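Local coordinates for protein methyltransferase (Thermus thermophilus, PDB 1WS6) that probably transfers a methyl group from S-adenosylmethionine to a substrate not yet identified, at residues A[66-76]-A[90-100]. Residues are numbered along the deposited sequence; the frame is centred on the assembly and turned at random.
Sequences AVLVEKDPEAV and ARVVALPVEVF
The Phe100 ring receives Val69 CG1 over the centre of one face, a CH-pi contact with the methyl carbon 4.0 Å from the ring centroid and 11° off the normal. Phe100 CG stands anti to its own backbone N (chi1 173°), which carries the ring from helix 97-106 to the sheet face bearing Val67 and Val69; Val67 CG1 approaches it obliquely, 4.2 Å from Phe100 CZ. Branched Val69 serves two neighbours at once, because its other methyl, CG2, packs against Val97 CG2 at 4.1 Å. On this face of the sheet Val67 and Arg91 run side by side, CB and CD of the extended Arg91 chain lying alongside Val67 CG2. On the other face, which carries Leu68 and Val92, Val76 of helix 73-86 sets CG1 4.2 Å from Val92 CG1 and CG2 against the small Ala94 CB. The two parallel strands are joined by backbone hydrogen bonds: Leu68 N gives to Arg91 O (2.9 Å) and Leu68 O accepts from Val93 N (2.8 Å), both nearly straight. The polar backbone of buried Leu68 is thus satisfied within the sheet, and apolar side chains pack one face against helix 73-86 and the other against helix 97-106, at the edge of the Rossmann-like sheet, where strand 91-93 is outermost.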
# COMPACT_ATOMS: atom_id res chain seq x y z
N ALA A 66 -9.09 4.28 -1.83
CA ALA A 66 -7.68 4.12 -2.14
C ALA A 66 -7.04 5.07 -3.13
O ALA A 66 -7.61 5.42 -4.15
CB ALA A 66 -7.43 2.68 -2.58
N VAL A 67 -5.82 5.47 -2.81
CA VAL A 67 -5.03 6.35 -3.66
C VAL A 67 -3.73 5.61 -3.92
O VAL A 67 -3.00 5.31 -2.99
CB VAL A 67 -4.72 7.68 -2.97
CG1 VAL A 67 -3.70 8.46 -3.78
CG2 VAL A 67 -5.99 8.48 -2.83
N LEU A 68 -3.45 5.31 -5.18
CA LEU A 68 -2.24 4.58 -5.54
C LEU A 68 -1.31 5.43 -6.38
O LEU A 68 -1.71 5.94 -7.43
CB LEU A 68 -2.61 3.32 -6.31
CG LEU A 68 -3.44 2.27 -5.57
CD1 LEU A 68 -4.84 2.77 -5.27
CD2 LEU A 68 -3.50 1.01 -6.42
N VAL A 69 -0.07 5.59 -5.93
CA VAL A 69 0.88 6.36 -6.69
C VAL A 69 2.01 5.43 -7.13
O VAL A 69 2.53 4.65 -6.33
CB VAL A 69 1.37 7.62 -5.89
CG1 VAL A 69 1.08 7.45 -4.43
CG2 VAL A 69 2.84 7.89 -6.14
N GLU A 70 2.35 5.50 -8.42
CA GLU A 70 3.38 4.65 -9.03
C GLU A 70 4.03 5.42 -10.18
O GLU A 70 3.35 6.04 -11.00
CB GLU A 70 2.72 3.35 -9.55
CG GLU A 70 3.58 2.52 -10.48
CD GLU A 70 4.90 2.14 -9.88
OE1 GLU A 70 5.91 2.11 -10.63
OE2 GLU A 70 4.96 1.87 -8.66
N LYS A 71 5.36 5.38 -10.26
CA LYS A 71 6.11 6.14 -11.27
C LYS A 71 6.34 5.47 -12.61
O LYS A 71 6.40 6.15 -13.63
CB LYS A 71 7.47 6.52 -10.71
CG LYS A 71 8.32 5.32 -10.34
CD LYS A 71 9.71 5.73 -9.90
CE LYS A 71 10.35 4.64 -9.05
NZ LYS A 71 10.35 3.32 -9.74
N ASP A 72 6.51 4.16 -12.60
CA ASP A 72 6.78 3.38 -13.80
C ASP A 72 5.57 3.31 -14.74
O ASP A 72 4.58 2.62 -14.45
CB ASP A 72 7.21 1.97 -13.39
CG ASP A 72 7.51 1.07 -14.57
OD1 ASP A 72 7.83 -0.12 -14.33
OD2 ASP A 72 7.43 1.53 -15.73
N PRO A 73 5.64 4.00 -15.88
CA PRO A 73 4.54 3.99 -16.85
C PRO A 73 4.04 2.58 -17.18
O PRO A 73 2.86 2.39 -17.46
CB PRO A 73 5.11 4.73 -18.05
CG PRO A 73 6.60 4.62 -17.88
CD PRO A 73 6.77 4.78 -16.40
N GLU A 74 4.94 1.60 -17.16
CA GLU A 74 4.55 0.22 -17.43
C GLU A 74 3.59 -0.26 -16.35
O GLU A 74 2.47 -0.69 -16.62
CB GLU A 74 5.76 -0.71 -17.43
CG GLU A 74 6.44 -0.87 -18.77
CD GLU A 74 6.97 -2.28 -18.96
OE1 GLU A 74 7.70 -2.52 -19.95
OE2 GLU A 74 6.65 -3.15 -18.11
N ALA A 75 4.06 -0.19 -15.10
CA ALA A 75 3.25 -0.60 -13.97
C ALA A 75 1.94 0.16 -13.97
O ALA A 75 0.88 -0.42 -13.71
CB ALA A 75 4.01 -0.34 -12.67
N VAL A 76 2.00 1.45 -14.27
CA VAL A 76 0.79 2.26 -14.29
C VAL A 76 -0.19 1.74 -15.33
O VAL A 76 -1.40 1.73 -15.11
CB VAL A 76 1.10 3.74 -14.58
CG1 VAL A 76 -0.20 4.52 -14.77
CG2 VAL A 76 1.89 4.34 -13.43
N ALA A 90 -10.69 3.72 -7.89
CA ALA A 90 -9.46 4.05 -7.18
C ALA A 90 -8.77 5.19 -7.90
O ALA A 90 -8.89 5.31 -9.12
CB ALA A 90 -8.55 2.83 -7.13
N ARG A 91 -8.08 6.03 -7.15
CA ARG A 91 -7.37 7.15 -7.76
C ARG A 91 -5.97 6.65 -8.08
O ARG A 91 -5.29 6.08 -7.22
CB ARG A 91 -7.30 8.34 -6.80
CG ARG A 91 -6.54 9.56 -7.33
CD ARG A 91 -6.62 10.72 -6.32
NE ARG A 91 -5.69 11.84 -6.56
CZ ARG A 91 -5.68 12.60 -7.65
NH1 ARG A 91 -6.55 12.39 -8.63
NH2 ARG A 91 -4.81 13.61 -7.76
N VAL A 92 -5.55 6.84 -9.33
CA VAL A 92 -4.23 6.43 -9.78
C VAL A 92 -3.43 7.69 -10.06
O VAL A 92 -3.81 8.49 -10.91
CB VAL A 92 -4.32 5.61 -11.08
CG1 VAL A 92 -2.92 5.36 -11.63
CG2 VAL A 92 -5.02 4.29 -10.81
N VAL A 93 -2.34 7.86 -9.33
CA VAL A 93 -1.47 9.02 -9.48
C VAL A 93 -0.13 8.55 -10.05
O VAL A 93 0.68 7.92 -9.35
CB VAL A 93 -1.26 9.69 -8.12
CG1 VAL A 93 -0.53 11.00 -8.30
CG2 VAL A 93 -2.60 9.92 -7.47
N ALA A 94 0.10 8.85 -11.32
CA ALA A 94 1.31 8.43 -12.00
C ALA A 94 2.49 9.38 -11.85
O ALA A 94 2.76 10.20 -12.72
CB ALA A 94 1.02 8.21 -13.48
N LEU A 95 3.22 9.23 -10.75
CA LEU A 95 4.38 10.06 -10.52
C LEU A 95 5.19 9.51 -9.35
O LEU A 95 4.68 8.72 -8.55
CB LEU A 95 3.96 11.50 -10.26
CG LEU A 95 2.88 11.73 -9.22
CD1 LEU A 95 3.49 11.65 -7.85
CD2 LEU A 95 2.24 13.09 -9.43
N PRO A 96 6.46 9.90 -9.27
CA PRO A 96 7.36 9.46 -8.20
C PRO A 96 6.84 9.83 -6.83
O PRO A 96 6.25 10.89 -6.63
CB PRO A 96 8.68 10.15 -8.56
CG PRO A 96 8.25 11.37 -9.29
CD PRO A 96 7.13 10.86 -10.16
N VAL A 97 7.04 8.93 -5.87
CA VAL A 97 6.57 9.15 -4.51
C VAL A 97 7.19 10.41 -3.91
O VAL A 97 6.54 11.10 -3.11
CB VAL A 97 6.92 7.94 -3.64
CG1 VAL A 97 6.48 8.17 -2.20
CG2 VAL A 97 6.26 6.70 -4.23
N GLU A 98 8.43 10.70 -4.29
CA GLU A 98 9.15 11.87 -3.78
C GLU A 98 8.53 13.19 -4.23
O GLU A 98 8.83 14.26 -3.68
CB GLU A 98 10.62 11.79 -4.21
CG GLU A 98 10.81 11.61 -5.72
CD GLU A 98 12.27 11.72 -6.14
OE1 GLU A 98 13.06 10.79 -5.85
OE2 GLU A 98 12.63 12.74 -6.76
N VAL A 99 7.68 13.14 -5.25
CA VAL A 99 7.02 14.35 -5.74
C VAL A 99 5.63 14.39 -5.12
O VAL A 99 5.16 15.44 -4.69
CB VAL A 99 6.88 14.37 -7.28
CG1 VAL A 99 6.04 15.58 -7.70
CG2 VAL A 99 8.25 14.42 -7.94
N PHE A 100 4.98 13.23 -5.08
CA PHE A 100 3.63 13.12 -4.53
C PHE A 100 3.49 13.57 -3.08
O PHE A 100 2.60 14.36 -2.75
CB PHE A 100 3.11 11.69 -4.64
CG PHE A 100 1.80 11.47 -3.94
CD1 PHE A 100 0.60 11.79 -4.57
CD2 PHE A 100 1.76 10.98 -2.65
CE1 PHE A 100 -0.61 11.61 -3.92
CE2 PHE A 100 0.56 10.80 -1.99
CZ PHE A 100 -0.63 11.12 -2.62